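Local atomic coordinates of cutm, flavoprotein of carbon monoxide dehydrogenase (Hydrogenophaga pseudoflava, PDB entry 1FFV), a protein that carries the FAD of carbon monoxide dehydrogenase and probably passes electrons released by CO oxidation on through this flavin. Residues L160-E163 with N164-M167; I101-P104 with Q105-N108; P11-V14 with G15-V18. All coordinates share one frame; numbering follows the deposited sequence.

How the contacts relate
From the N terminus, contact 3 (11-18) comes first, where the loop after strand 7-9 turns into helix 14-24. Contact 2 (101-108) follows in the loop between helices 92-97 and 112-117, and contact 1 (160-167) is the turn leading into strand 166-173. Each folds a short run of chain back on itself, and the three stand in series, none enclosing or crossing another. Contacts 1 and 3 pack together through Val166 and Val18, whose CG2 atoms are 3.9 Å apart, joining strand to helix. Contact 2, its centre about 25 Å from that of contact 1, is related to it through FAD: contact 1 meets the adenine and contact 2 the flavin ring.

Contact 1. Residues L160-E163 with N164-M167; sequences LLEE and NEVM. With FAD (flavin-adenine dinucleotide), chain J.
Glu162 and Glu165 are joined by two hydrogen bonds at the ends of a type I beta turn that leads into strand 166-173. The turn bond runs from Glu165 N to Glu162 O (3.0 Å), with the donor well above the carbonyl plane. In return, Glu162 N donates to Glu165 OE1 at 2.7 Å, through the anti lone pair. With CG beside its own backbone N (chi1 -71°) and the chain extended beyond, Glu165 reaches back over the turn to Glu162 N. OE1 is also in a salt bridge with Arg145, and OE2 has a hydrogen-bond partner elsewhere. A water donates to Glu162 O (2.8 Å) and to Glu165 O (2.9 Å), so Glu162 O accepts two bonds. Leu161 crosses the Glu165 chain with CD1, 3.9 Å from Glu165 CB, and turns its other methyl, CD2, to C2A of the FAD adenine at 3.5 Å. Beyond the turn, Met167 N donates to FAD N1A (2.7 Å), while FAD N6A donates to Met167 O (2.9 Å). This donor-acceptor pair matches the N1 and amino group of adenine, consistent with recognition of this edge by the Met167 backbone; Arg145 probably offsets the charge of the buried Glu165 side chain.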
ATOM      1  N   LEU C 160     -45.336 -10.299 -35.582  1.00 36.83           N
ATOM      2  CA  LEU C 160     -46.006  -9.488 -36.600  1.00 36.86           C
ATOM      3  C   LEU C 160     -45.496  -8.034 -36.577  1.00 36.85           C
ATOM      4  O   LEU C 160     -45.719  -7.261 -37.511  1.00 36.86           O
ATOM      5  CB  LEU C 160     -47.515  -9.538 -36.360  1.00 36.66           C
ATOM      6  CG  LEU C 160     -48.444 -10.226 -37.368  1.00 36.79           C
ATOM      7  CD1 LEU C 160     -47.772 -11.332 -38.141  1.00 36.20           C
ATOM      8  CD2 LEU C 160     -49.666 -10.746 -36.625  1.00 37.00           C
ATOM      9  N   LEU C 161     -44.778  -7.690 -35.515  1.00 36.64           N
ATOM     10  CA  LEU C 161     -44.216  -6.357 -35.329  1.00 36.39           C
ATOM     11  C   LEU C 161     -43.284  -5.985 -36.485  1.00 36.71           C
ATOM     12  O   LEU C 161     -42.424  -6.767 -36.877  1.00 36.42           O
ATOM     13  CB  LEU C 161     -43.456  -6.338 -34.004  1.00 35.83           C
ATOM     14  CG  LEU C 161     -43.221  -5.097 -33.154  1.00 35.80           C
ATOM     15  CD1 LEU C 161     -44.457  -4.220 -33.055  1.00 34.76           C
ATOM     16  CD2 LEU C 161     -42.795  -5.595 -31.770  1.00 35.78           C
ATOM     17  N   GLU C 162     -43.494  -4.801 -37.051  1.00 36.88           N
ATOM     18  CA  GLU C 162     -42.677  -4.305 -38.153  1.00 37.26           C
ATOM     19  C   GLU C 162     -41.494  -3.521 -37.562  1.00 36.89           C
ATOM     20  O   GLU C 162     -41.598  -2.970 -36.464  1.00 36.44           O
ATOM     21  CB  GLU C 162     -43.531  -3.399 -39.049  1.00 38.17           C
ATOM     22  CG  GLU C 162     -43.293  -3.553 -40.543  1.00 39.84           C
ATOM     23  CD  GLU C 162     -43.736  -4.901 -41.088  1.00 40.64           C
ATOM     24  OE1 GLU C 162     -44.884  -5.317 -40.838  1.00 41.85           O
ATOM     25  OE2 GLU C 162     -42.935  -5.542 -41.792  1.00 41.37           O
ATOM     26  N   GLU C 163     -40.381  -3.459 -38.292  1.00 36.60           N
ATOM     27  CA  GLU C 163     -39.183  -2.751 -37.824  1.00 36.59           C
ATOM     28  C   GLU C 163     -39.368  -1.279 -37.476  1.00 35.85           C
ATOM     29  O   GLU C 163     -38.550  -0.698 -36.763  1.00 35.82           O
ATOM     30  CB  GLU C 163     -38.051  -2.882 -38.836  1.00 37.56           C
ATOM     31  CG  GLU C 163     -37.497  -4.281 -38.971  1.00 39.78           C
ATOM     32  CD  GLU C 163     -36.222  -4.312 -39.794  1.00 41.08           C
ATOM     33  OE1 GLU C 163     -36.178  -3.655 -40.864  1.00 41.87           O
ATOM     34  OE2 GLU C 163     -35.263  -4.988 -39.360  1.00 41.92           O
ATOM     35  N   ASN C 164     -40.421  -0.666 -38.003  1.00 35.06           N
ATOM     36  CA  ASN C 164     -40.686   0.740 -37.720  1.00 34.29           C
ATOM     37  C   ASN C 164     -41.872   0.935 -36.778  1.00 33.54           C
ATOM     38  O   ASN C 164     -42.458   2.016 -36.726  1.00 33.92           O
ATOM     39  CB  ASN C 164     -40.870   1.547 -39.019  1.00 34.56           C
ATOM     40  CG  ASN C 164     -41.977   0.998 -39.923  1.00 34.69           C
ATOM     41  OD1 ASN C 164     -42.775   0.156 -39.513  1.00 35.06           O
ATOM     42  ND2 ASN C 164     -42.026   1.485 -41.157  1.00 34.59           N
ATOM     43  N   GLU C 165     -42.215  -0.105 -36.022  1.00 32.27           N
ATOM     44  CA  GLU C 165     -43.329  -0.012 -35.081  1.00 31.17           C
ATOM     45  C   GLU C 165     -42.893  -0.122 -33.626  1.00 30.82           C
ATOM     46  O   GLU C 165     -41.832  -0.666 -33.319  1.00 30.76           O
ATOM     47  CB  GLU C 165     -44.374  -1.089 -35.362  1.00 30.78           C
ATOM     48  CG  GLU C 165     -45.186  -0.893 -36.617  1.00 29.93           C
ATOM     49  CD  GLU C 165     -46.136  -2.042 -36.846  1.00 29.95           C
ATOM     50  OE1 GLU C 165     -45.683  -3.201 -36.784  1.00 29.67           O
ATOM     51  OE2 GLU C 165     -47.336  -1.799 -37.073  1.00 29.82           O
ATOM     52  N   VAL C 166     -43.742   0.390 -32.739  1.00 29.95           N
ATOM     53  CA  VAL C 166     -43.514   0.359 -31.304  1.00 29.33           C
ATOM     54  C   VAL C 166     -44.791  -0.187 -30.665  1.00 29.25           C
ATOM     55  O   VAL C 166     -45.881   0.337 -30.924  1.00 28.61           O
ATOM     56  CB  VAL C 166     -43.262   1.787 -30.753  1.00 29.24           C
ATOM     57  CG1 VAL C 166     -43.127   1.766 -29.232  1.00 28.46           C
ATOM     58  CG2 VAL C 166     -42.025   2.385 -31.386  1.00 29.44           C
ATOM     59  N   MET C 167     -44.681  -1.265 -29.888  1.00 28.78           N
ATOM     60  CA  MET C 167     -45.864  -1.797 -29.216  1.00 29.05           C
ATOM     61  C   MET C 167     -46.173  -0.816 -28.107  1.00 28.94           C
ATOM     62  O   MET C 167     -45.330  -0.560 -27.257  1.00 28.69           O
ATOM     63  CB  MET C 167     -45.642  -3.189 -28.616  1.00 29.29           C
ATOM     64  CG  MET C 167     -46.939  -3.784 -28.030  1.00 29.45           C
ATOM     65  SD  MET C 167     -46.797  -5.416 -27.273  1.00 30.81           S
ATOM     66  CE  MET C 167     -46.514  -6.448 -28.703  1.00 28.89           C
TER
HETATM   67  PA  FAD J1922     -35.560  -5.824 -24.043  1.00 29.21           P
HETATM   68  O1A FAD J1922     -35.359  -4.455 -24.548  1.00 29.41           O
HETATM   69  O2A FAD J1922     -34.525  -6.478 -23.462  1.00 30.00           O
HETATM   70  O5B FAD J1922     -35.964  -6.566 -25.273  1.00 29.44           O
HETATM   71  C5B FAD J1922     -37.065  -6.131 -26.045  1.00 30.73           C
HETATM   72  C4B FAD J1922     -36.954  -6.777 -27.420  1.00 30.24           C
HETATM   73  O4B FAD J1922     -38.245  -6.475 -28.034  1.00 29.94           O
HETATM   74  C3B FAD J1922     -36.013  -6.122 -28.396  1.00 30.34           C
HETATM   75  O3B FAD J1922     -35.827  -6.781 -29.596  1.00 29.91           O
HETATM   76  C2B FAD J1922     -36.651  -4.751 -28.456  1.00 29.66           C
HETATM   77  O2B FAD J1922     -36.124  -4.010 -29.504  1.00 30.02           O
HETATM   78  C1B FAD J1922     -38.093  -5.109 -28.637  1.00 29.68           C
HETATM   79  N9A FAD J1922     -39.058  -4.328 -27.885  1.00 29.29           N
HETATM   80  C8A FAD J1922     -39.072  -4.087 -26.534  1.00 28.92           C
HETATM   81  N7A FAD J1922     -40.102  -3.334 -26.155  1.00 29.07           N
HETATM   82  C5A FAD J1922     -40.782  -3.070 -27.316  1.00 28.88           C
HETATM   83  C6A FAD J1922     -41.999  -2.312 -27.572  1.00 28.68           C
HETATM   84  N6A FAD J1922     -42.692  -1.695 -26.653  1.00 28.45           N
HETATM   85  N1A FAD J1922     -42.373  -2.277 -28.882  1.00 29.19           N
HETATM   86  C2A FAD J1922     -41.687  -2.903 -29.865  1.00 28.87           C
HETATM   87  N3A FAD J1922     -40.574  -3.619 -29.724  1.00 29.60           N
HETATM   88  C4A FAD J1922     -40.159  -3.682 -28.425  1.00 29.04           C
HETATM   89  N1  FAD J1922     -38.542 -14.148 -19.342  1.00 29.93           N
HETATM   90  C2  FAD J1922     -39.534 -15.010 -19.170  1.00 29.80           C
HETATM   91  O2  FAD J1922     -40.551 -14.908 -19.771  1.00 30.34           O
HETATM   92  N3  FAD J1922     -39.451 -16.099 -18.269  1.00 29.58           N
HETATM   93  C4  FAD J1922     -38.328 -16.322 -17.520  1.00 29.96           C
HETATM   94  O4  FAD J1922     -38.296 -17.265 -16.755  1.00 30.70           O
HETATM   95  C4X FAD J1922     -37.227 -15.389 -17.700  1.00 30.09           C
HETATM   96  N5  FAD J1922     -36.104 -15.558 -16.996  1.00 29.50           N
HETATM   97  C5X FAD J1922     -35.103 -14.660 -17.197  1.00 29.49           C
HETATM   98  C6  FAD J1922     -33.936 -14.850 -16.457  1.00 28.92           C
HETATM   99  C7  FAD J1922     -32.875 -14.011 -16.580  1.00 29.44           C
HETATM  100  C7M FAD J1922     -31.624 -14.246 -15.768  1.00 29.82           C
HETATM  101  C8  FAD J1922     -32.937 -12.894 -17.485  1.00 29.34           C
HETATM  102  C8M FAD J1922     -31.771 -11.948 -17.644  1.00 28.68           C
HETATM  103  C9  FAD J1922     -34.105 -12.683 -18.235  1.00 29.43           C
HETATM  104  C9A FAD J1922     -35.177 -13.555 -18.092  1.00 29.73           C
HETATM  105  N10 FAD J1922     -36.389 -13.402 -18.825  1.00 29.77           N
HETATM  106  C10 FAD J1922     -37.391 -14.284 -18.645  1.00 29.94           C
HETATM  107  C1' FAD J1922     -36.531 -12.239 -19.762  1.00 30.05           C
HETATM  108  C2' FAD J1922     -37.282 -10.874 -19.404  1.00 30.24           C
HETATM  109  O2' FAD J1922     -38.315 -11.699 -18.936  1.00 30.18           O
HETATM  110  C3' FAD J1922     -36.930 -10.517 -20.835  1.00 31.08           C
HETATM  111  O3' FAD J1922     -36.490  -9.545 -19.859  1.00 31.07           O
HETATM  112  C4' FAD J1922     -37.495  -9.274 -21.488  1.00 30.88           C
HETATM  113  O4' FAD J1922     -37.689 -10.488 -22.285  1.00 30.48           O
HETATM  114  C5' FAD J1922     -37.155  -8.732 -22.881  1.00 30.09           C
HETATM  115  O5' FAD J1922     -38.074  -7.647 -22.124  1.00 29.13           O
HETATM  116  P   FAD J1922     -37.401  -6.296 -21.872  1.00 28.06           P
HETATM  117  O1P FAD J1922     -38.533  -5.422 -21.285  1.00 28.43           O
HETATM  118  O2P FAD J1922     -36.290  -6.366 -21.049  1.00 29.20           O
HETATM  119  O3P FAD J1922     -36.898  -5.804 -23.166  1.00 29.34           O
HETATM  120  O   HOH W   1     -39.909  -2.547 -34.323  1.00 33.57           O

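Contact 2. Residues I101-P104 with Q105-N108; sequences IADP and QVRN. With FAD (flavin-adenine dinucleotide), chain J.
Asp103 O accepts from Arg107 N at 2.9 Å, closing a single turn in which residues 105-108 keep helical backbone angles. Asp103 holds the same turn with its side chain: OD1 takes Val106 N at 3.0 Å, on its syn side but 34° out of the carboxylate plane. CG lies between the backbone N and the carbonyl carbon (chi1 63°), a position that brings OD1 back over the start of the turn. The other oxygen, OD2, forms a salt bridge with a basic side chain of another protein's chain; the Asp103 side chain lies about 7 Å from a bound iron-sulfur cluster. Within the FAD-binding domain this loop borders the flavin ring: Ile101 CG2 approaches FAD C2 at 3.5 Å, and Ala102 N makes a weak hydrogen bond to FAD O4 (3.4 Å). Ala102 CB presses tightly on Val106 CG1 (3.4 Å), which itself faces FAD C9. Arg107 doubles back alongside Pro104, with one guanidinium face over Asp103 C and Pro104 N. Its NH1 donates almost within the guanidinium plane to Ile101 O at 2.7 Å, and also to a water. With an alanine in place of Arg107, Ile101 O would probably be left without this donor and the segment beside the flavin freer to shift. Gln105 NE2 is hydrogen-bonded to a polar side chain of that other protein chain.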
ATOM      1  N   ILE C 101     -41.667 -15.523 -13.424  1.00 27.27           N
ATOM      2  CA  ILE C 101     -40.737 -14.995 -14.411  1.00 27.35           C
ATOM      3  C   ILE C 101     -39.470 -14.446 -13.778  1.00 27.54           C
ATOM      4  O   ILE C 101     -39.529 -13.606 -12.878  1.00 27.99           O
ATOM      5  CB  ILE C 101     -41.393 -13.891 -15.280  1.00 27.23           C
ATOM      6  CG1 ILE C 101     -42.560 -14.479 -16.073  1.00 27.29           C
ATOM      7  CG2 ILE C 101     -40.370 -13.269 -16.240  1.00 26.40           C
ATOM      8  CD1 ILE C 101     -43.397 -13.426 -16.777  1.00 27.76           C
ATOM      9  N   ALA C 102     -38.327 -14.963 -14.212  1.00 27.53           N
ATOM     10  CA  ALA C 102     -37.034 -14.494 -13.722  1.00 27.58           C
ATOM     11  C   ALA C 102     -36.921 -14.409 -12.194  1.00 27.25           C
ATOM     12  O   ALA C 102     -37.253 -15.359 -11.492  1.00 27.62           O
ATOM     13  CB  ALA C 102     -36.722 -13.141 -14.357  1.00 27.55           C
ATOM     14  N   ASP C 103     -36.434 -13.273 -11.697  1.00 26.97           N
ATOM     15  CA  ASP C 103     -36.270 -13.032 -10.265  1.00 26.65           C
ATOM     16  C   ASP C 103     -36.667 -11.579  -9.935  1.00 26.50           C
ATOM     17  O   ASP C 103     -36.976 -10.805 -10.843  1.00 26.96           O
ATOM     18  CB  ASP C 103     -34.829 -13.343  -9.842  1.00 26.66           C
ATOM     19  CG  ASP C 103     -33.804 -12.442 -10.513  1.00 26.47           C
ATOM     20  OD1 ASP C 103     -33.949 -11.204 -10.440  1.00 26.59           O
ATOM     21  OD2 ASP C 103     -32.829 -12.976 -11.081  1.00 26.34           O
ATOM     22  N   PRO C 104     -36.638 -11.179  -8.646  1.00 26.08           N
ATOM     23  CA  PRO C 104     -37.022  -9.800  -8.305  1.00 25.95           C
ATOM     24  C   PRO C 104     -36.319  -8.673  -9.064  1.00 25.62           C
ATOM     25  O   PRO C 104     -36.979  -7.761  -9.556  1.00 25.95           O
ATOM     26  CB  PRO C 104     -36.757  -9.733  -6.801  1.00 25.81           C
ATOM     27  CG  PRO C 104     -37.068 -11.124  -6.357  1.00 26.02           C
ATOM     28  CD  PRO C 104     -36.359 -11.946  -7.420  1.00 26.02           C
ATOM     29  N   GLN C 105     -34.997  -8.737  -9.172  1.00 25.46           N
ATOM     30  CA  GLN C 105     -34.247  -7.697  -9.875  1.00 25.08           C
ATOM     31  C   GLN C 105     -34.643  -7.586 -11.332  1.00 25.05           C
ATOM     32  O   GLN C 105     -34.895  -6.492 -11.830  1.00 25.15           O
ATOM     33  CB  GLN C 105     -32.742  -7.943  -9.786  1.00 24.91           C
ATOM     34  CG  GLN C 105     -32.153  -7.663  -8.431  1.00 24.64           C
ATOM     35  CD  GLN C 105     -32.059  -8.900  -7.566  1.00 24.67           C
ATOM     36  OE1 GLN C 105     -33.015  -9.680  -7.480  1.00 24.89           O
ATOM     37  NE2 GLN C 105     -30.906  -9.091  -6.926  1.00 24.20           N
ATOM     38  N   VAL C 106     -34.662  -8.721 -12.021  1.00 24.89           N
ATOM     39  CA  VAL C 106     -35.031  -8.757 -13.427  1.00 24.47           C
ATOM     40  C   VAL C 106     -36.442  -8.207 -13.597  1.00 24.67           C
ATOM     41  O   VAL C 106     -36.702  -7.415 -14.499  1.00 25.18           O
ATOM     42  CB  VAL C 106     -34.937 -10.195 -13.990  1.00 24.22           C
ATOM     43  CG1 VAL C 106     -35.338 -10.225 -15.473  1.00 23.93           C
ATOM     44  CG2 VAL C 106     -33.517 -10.724 -13.821  1.00 23.52           C
ATOM     45  N   ARG C 107     -37.335  -8.570 -12.684  1.00 24.71           N
ATOM     46  CA  ARG C 107     -38.713  -8.105 -12.755  1.00 24.69           C
ATOM     47  C   ARG C 107     -38.924  -6.617 -12.504  1.00 24.66           C
ATOM     48  O   ARG C 107     -40.027  -6.119 -12.685  1.00 24.86           O
ATOM     49  CB  ARG C 107     -39.605  -8.934 -11.840  1.00 24.88           C
ATOM     50  CG  ARG C 107     -39.852 -10.333 -12.368  1.00 25.79           C
ATOM     51  CD  ARG C 107     -41.028 -10.976 -11.663  1.00 26.14           C
ATOM     52  NE  ARG C 107     -40.817 -11.010 -10.224  1.00 26.33           N
ATOM     53  CZ  ARG C 107     -40.221 -12.005  -9.589  1.00 26.59           C
ATOM     54  NH1 ARG C 107     -39.783 -13.057 -10.266  1.00 26.73           N
ATOM     55  NH2 ARG C 107     -40.034 -11.929  -8.284  1.00 27.33           N
ATOM     56  N   ASN C 108     -37.890  -5.918 -12.047  1.00 24.73           N
ATOM     57  CA  ASN C 108     -37.977  -4.475 -11.816  1.00 24.40           C
ATOM     58  C   ASN C 108     -37.629  -3.717 -13.102  1.00 24.41           C
ATOM     59  O   ASN C 108     -37.754  -2.494 -13.157  1.00 24.63           O
ATOM     60  CB  ASN C 108     -37.007  -4.030 -10.715  1.00 24.33           C
ATOM     61  CG  ASN C 108     -37.547  -4.259  -9.309  1.00 25.26           C
ATOM     62  OD1 ASN C 108     -36.757  -4.450  -8.368  1.00 25.65           O
ATOM     63  ND2 ASN C 108     -38.865  -4.209  -9.146  1.00 24.38           N
TER
HETATM   64  PA  FAD J1922     -35.560  -5.824 -24.043  1.00 29.21           P
HETATM   65  O1A FAD J1922     -35.359  -4.455 -24.548  1.00 29.41           O
HETATM   66  O2A FAD J1922     -34.525  -6.478 -23.462  1.00 30.00           O
HETATM   67  O5B FAD J1922     -35.964  -6.566 -25.273  1.00 29.44           O
HETATM   68  C5B FAD J1922     -37.065  -6.131 -26.045  1.00 30.73           C
HETATM   69  C4B FAD J1922     -36.954  -6.777 -27.420  1.00 30.24           C
HETATM   70  O4B FAD J1922     -38.245  -6.475 -28.034  1.00 29.94           O
HETATM   71  C3B FAD J1922     -36.013  -6.122 -28.396  1.00 30.34           C
HETATM   72  O3B FAD J1922     -35.827  -6.781 -29.596  1.00 29.91           O
HETATM   73  C2B FAD J1922     -36.651  -4.751 -28.456  1.00 29.66           C
HETATM   74  O2B FAD J1922     -36.124  -4.010 -29.504  1.00 30.02           O
HETATM   75  C1B FAD J1922     -38.093  -5.109 -28.637  1.00 29.68           C
HETATM   76  N9A FAD J1922     -39.058  -4.328 -27.885  1.00 29.29           N
HETATM   77  C8A FAD J1922     -39.072  -4.087 -26.534  1.00 28.92           C
HETATM   78  N7A FAD J1922     -40.102  -3.334 -26.155  1.00 29.07           N
HETATM   79  C5A FAD J1922     -40.782  -3.070 -27.316  1.00 28.88           C
HETATM   80  C6A FAD J1922     -41.999  -2.312 -27.572  1.00 28.68           C
HETATM   81  N6A FAD J1922     -42.692  -1.695 -26.653  1.00 28.45           N
HETATM   82  N1A FAD J1922     -42.373  -2.277 -28.882  1.00 29.19           N
HETATM   83  C2A FAD J1922     -41.687  -2.903 -29.865  1.00 28.87           C
HETATM   84  N3A FAD J1922     -40.574  -3.619 -29.724  1.00 29.60           N
HETATM   85  C4A FAD J1922     -40.159  -3.682 -28.425  1.00 29.04           C
HETATM   86  N1  FAD J1922     -38.542 -14.148 -19.342  1.00 29.93           N
HETATM   87  C2  FAD J1922     -39.534 -15.010 -19.170  1.00 29.80           C
HETATM   88  O2  FAD J1922     -40.551 -14.908 -19.771  1.00 30.34           O
HETATM   89  N3  FAD J1922     -39.451 -16.099 -18.269  1.00 29.58           N
HETATM   90  C4  FAD J1922     -38.328 -16.322 -17.520  1.00 29.96           C
HETATM   91  O4  FAD J1922     -38.296 -17.265 -16.755  1.00 30.70           O
HETATM   92  C4X FAD J1922     -37.227 -15.389 -17.700  1.00 30.09           C
HETATM   93  N5  FAD J1922     -36.104 -15.558 -16.996  1.00 29.50           N
HETATM   94  C5X FAD J1922     -35.103 -14.660 -17.197  1.00 29.49           C
HETATM   95  C6  FAD J1922     -33.936 -14.850 -16.457  1.00 28.92           C
HETATM   96  C7  FAD J1922     -32.875 -14.011 -16.580  1.00 29.44           C
HETATM   97  C7M FAD J1922     -31.624 -14.246 -15.768  1.00 29.82           C
HETATM   98  C8  FAD J1922     -32.937 -12.894 -17.485  1.00 29.34           C
HETATM   99  C8M FAD J1922     -31.771 -11.948 -17.644  1.00 28.68           C
HETATM  100  C9  FAD J1922     -34.105 -12.683 -18.235  1.00 29.43           C
HETATM  101  C9A FAD J1922     -35.177 -13.555 -18.092  1.00 29.73           C
HETATM  102  N10 FAD J1922     -36.389 -13.402 -18.825  1.00 29.77           N
HETATM  103  C10 FAD J1922     -37.391 -14.284 -18.645  1.00 29.94           C
HETATM  104  C1' FAD J1922     -36.531 -12.239 -19.762  1.00 30.05           C
HETATM  105  C2' FAD J1922     -37.282 -10.874 -19.404  1.00 30.24           C
HETATM  106  O2' FAD J1922     -38.315 -11.699 -18.936  1.00 30.18           O
HETATM  107  C3' FAD J1922     -36.930 -10.517 -20.835  1.00 31.08           C
HETATM  108  O3' FAD J1922     -36.490  -9.545 -19.859  1.00 31.07           O
HETATM  109  C4' FAD J1922     -37.495  -9.274 -21.488  1.00 30.88           C
HETATM  110  O4' FAD J1922     -37.689 -10.488 -22.285  1.00 30.48           O
HETATM  111  C5' FAD J1922     -37.155  -8.732 -22.881  1.00 30.09           C
HETATM  112  O5' FAD J1922     -38.074  -7.647 -22.124  1.00 29.13           O
HETATM  113  P   FAD J1922     -37.401  -6.296 -21.872  1.00 28.06           P
HETATM  114  O1P FAD J1922     -38.533  -5.422 -21.285  1.00 28.43           O
HETATM  115  O2P FAD J1922     -36.290  -6.366 -21.049  1.00 29.20           O
HETATM  116  O3P FAD J1922     -36.898  -5.804 -23.166  1.00 29.34           O
HETATM  117  O   HOH W   2     -38.485 -14.847  -8.261  1.00 39.73           O

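Contact 3. Residues P11-V14 with G15-V18; sequences PKSV and GEAV
Ser13 is the N-cap of helix 14-24, and its OG accepts from Glu16 N at 3.2 Å. A chi1 of 72° swings OG in over the first turn, within reach of that N-H. Regular helix bonds follow at once: Ala17 N donates to Ser13 O (3.1 Å) and Val18 N to Val14 O (2.9 Å). The packed side of this helix start is apolar. Val14 CG1 lies 4.2 Å from Val18 CG2, one turn on, and both valines rest on Val166 of strand 166-173, while Val14 also meets Ile57 and Leu60. The Pro11 ring, in the loop before the cap, lies against Glu16 and Ala17, with Pro11 CG 4.0 Å from Ala17 CB and Pro11 CB 3.6 Å from Glu16 CB. The opposite character appears at Lys12, Gly15 and Glu16, which are exposed to solvent. The CB of Lys12 points away from the helix start, and the Glu16 chain runs extended back across the cap. The negative carboxylate thus lies near the N-terminal end of the helix, where the helix dipole would probably favour it. Ser13 OG, already an acceptor, donates in turn to Glu16 OE2 in a weak bond of 3.1 Å.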
ATOM      1  N   PRO C  11     -35.985   9.261 -26.779  1.00 33.26           N
ATOM      2  CA  PRO C  11     -37.158  10.063 -27.146  1.00 33.74           C
ATOM      3  C   PRO C  11     -38.205  10.098 -26.022  1.00 34.06           C
ATOM      4  O   PRO C  11     -38.267   9.194 -25.196  1.00 34.06           O
ATOM      5  CB  PRO C  11     -37.670   9.350 -28.398  1.00 33.36           C
ATOM      6  CG  PRO C  11     -37.267   7.927 -28.167  1.00 33.76           C
ATOM      7  CD  PRO C  11     -35.859   8.091 -27.663  1.00 33.48           C
ATOM      8  N   LYS C  12     -39.005  11.159 -25.979  1.00 34.66           N
ATOM      9  CA  LYS C  12     -40.015  11.297 -24.933  1.00 35.40           C
ATOM     10  C   LYS C  12     -41.442  11.016 -25.393  1.00 35.32           C
ATOM     11  O   LYS C  12     -42.405  11.191 -24.640  1.00 35.37           O
ATOM     12  CB  LYS C  12     -39.913  12.679 -24.285  1.00 36.01           C
ATOM     13  CG  LYS C  12     -38.573  12.910 -23.596  1.00 37.32           C
ATOM     14  CD  LYS C  12     -38.564  14.208 -22.806  1.00 38.73           C
ATOM     15  CE  LYS C  12     -37.221  14.431 -22.131  1.00 39.59           C
ATOM     16  NZ  LYS C  12     -36.875  13.325 -21.183  1.00 40.34           N
ATOM     17  N   SER C  13     -41.566  10.533 -26.620  1.00 35.31           N
ATOM     18  CA  SER C  13     -42.868  10.212 -27.167  1.00 35.33           C
ATOM     19  C   SER C  13     -42.750   9.050 -28.143  1.00 35.24           C
ATOM     20  O   SER C  13     -41.687   8.817 -28.725  1.00 35.42           O
ATOM     21  CB  SER C  13     -43.469  11.440 -27.874  1.00 35.43           C
ATOM     22  OG  SER C  13     -42.798  11.721 -29.092  1.00 35.00           O
ATOM     23  N   VAL C  14     -43.848   8.322 -28.315  1.00 35.16           N
ATOM     24  CA  VAL C  14     -43.895   7.198 -29.242  1.00 35.10           C
ATOM     25  C   VAL C  14     -43.590   7.687 -30.660  1.00 35.02           C
ATOM     26  O   VAL C  14     -42.877   7.028 -31.412  1.00 34.88           O
ATOM     27  CB  VAL C  14     -45.292   6.543 -29.252  1.00 35.07           C
ATOM     28  CG1 VAL C  14     -45.297   5.333 -30.170  1.00 34.82           C
ATOM     29  CG2 VAL C  14     -45.709   6.158 -27.845  1.00 34.61           C
ATOM     30  N   GLY C  15     -44.142   8.848 -31.006  1.00 35.27           N
ATOM     31  CA  GLY C  15     -43.946   9.423 -32.326  1.00 35.46           C
ATOM     32  C   GLY C  15     -42.485   9.645 -32.645  1.00 35.83           C
ATOM     33  O   GLY C  15     -42.035   9.338 -33.748  1.00 36.12           O
ATOM     34  N   GLU C  16     -41.745  10.183 -31.676  1.00 36.22           N
ATOM     35  CA  GLU C  16     -40.318  10.428 -31.842  1.00 35.96           C
ATOM     36  C   GLU C  16     -39.587   9.108 -32.005  1.00 35.11           C
ATOM     37  O   GLU C  16     -38.706   8.980 -32.858  1.00 35.10           O
ATOM     38  CB  GLU C  16     -39.763  11.176 -30.640  1.00 37.19           C
ATOM     39  CG  GLU C  16     -40.238  12.609 -30.525  1.00 39.32           C
ATOM     40  CD  GLU C  16     -39.780  13.257 -29.238  1.00 40.75           C
ATOM     41  OE1 GLU C  16     -38.561  13.182 -28.934  1.00 41.87           O
ATOM     42  OE2 GLU C  16     -40.642  13.819 -28.523  1.00 41.23           O
ATOM     43  N   ALA C  17     -39.971   8.126 -31.191  1.00 34.04           N
ATOM     44  CA  ALA C  17     -39.367   6.798 -31.248  1.00 33.50           C
ATOM     45  C   ALA C  17     -39.537   6.200 -32.646  1.00 33.17           C
ATOM     46  O   ALA C  17     -38.579   5.688 -33.237  1.00 32.86           O
ATOM     47  CB  ALA C  17     -39.995   5.892 -30.203  1.00 33.16           C
ATOM     48  N   VAL C  18     -40.753   6.316 -33.181  1.00 32.98           N
ATOM     49  CA  VAL C  18     -41.081   5.813 -34.511  1.00 32.99           C
ATOM     50  C   VAL C  18     -40.266   6.541 -35.585  1.00 33.07           C
ATOM     51  O   VAL C  18     -39.775   5.917 -36.527  1.00 33.01           O
ATOM     52  CB  VAL C  18     -42.595   5.963 -34.800  1.00 33.15           C
ATOM     53  CG1 VAL C  18     -42.903   5.657 -36.265  1.00 33.01           C
ATOM     54  CG2 VAL C  18     -43.391   5.036 -33.888  1.00 33.17           C
TER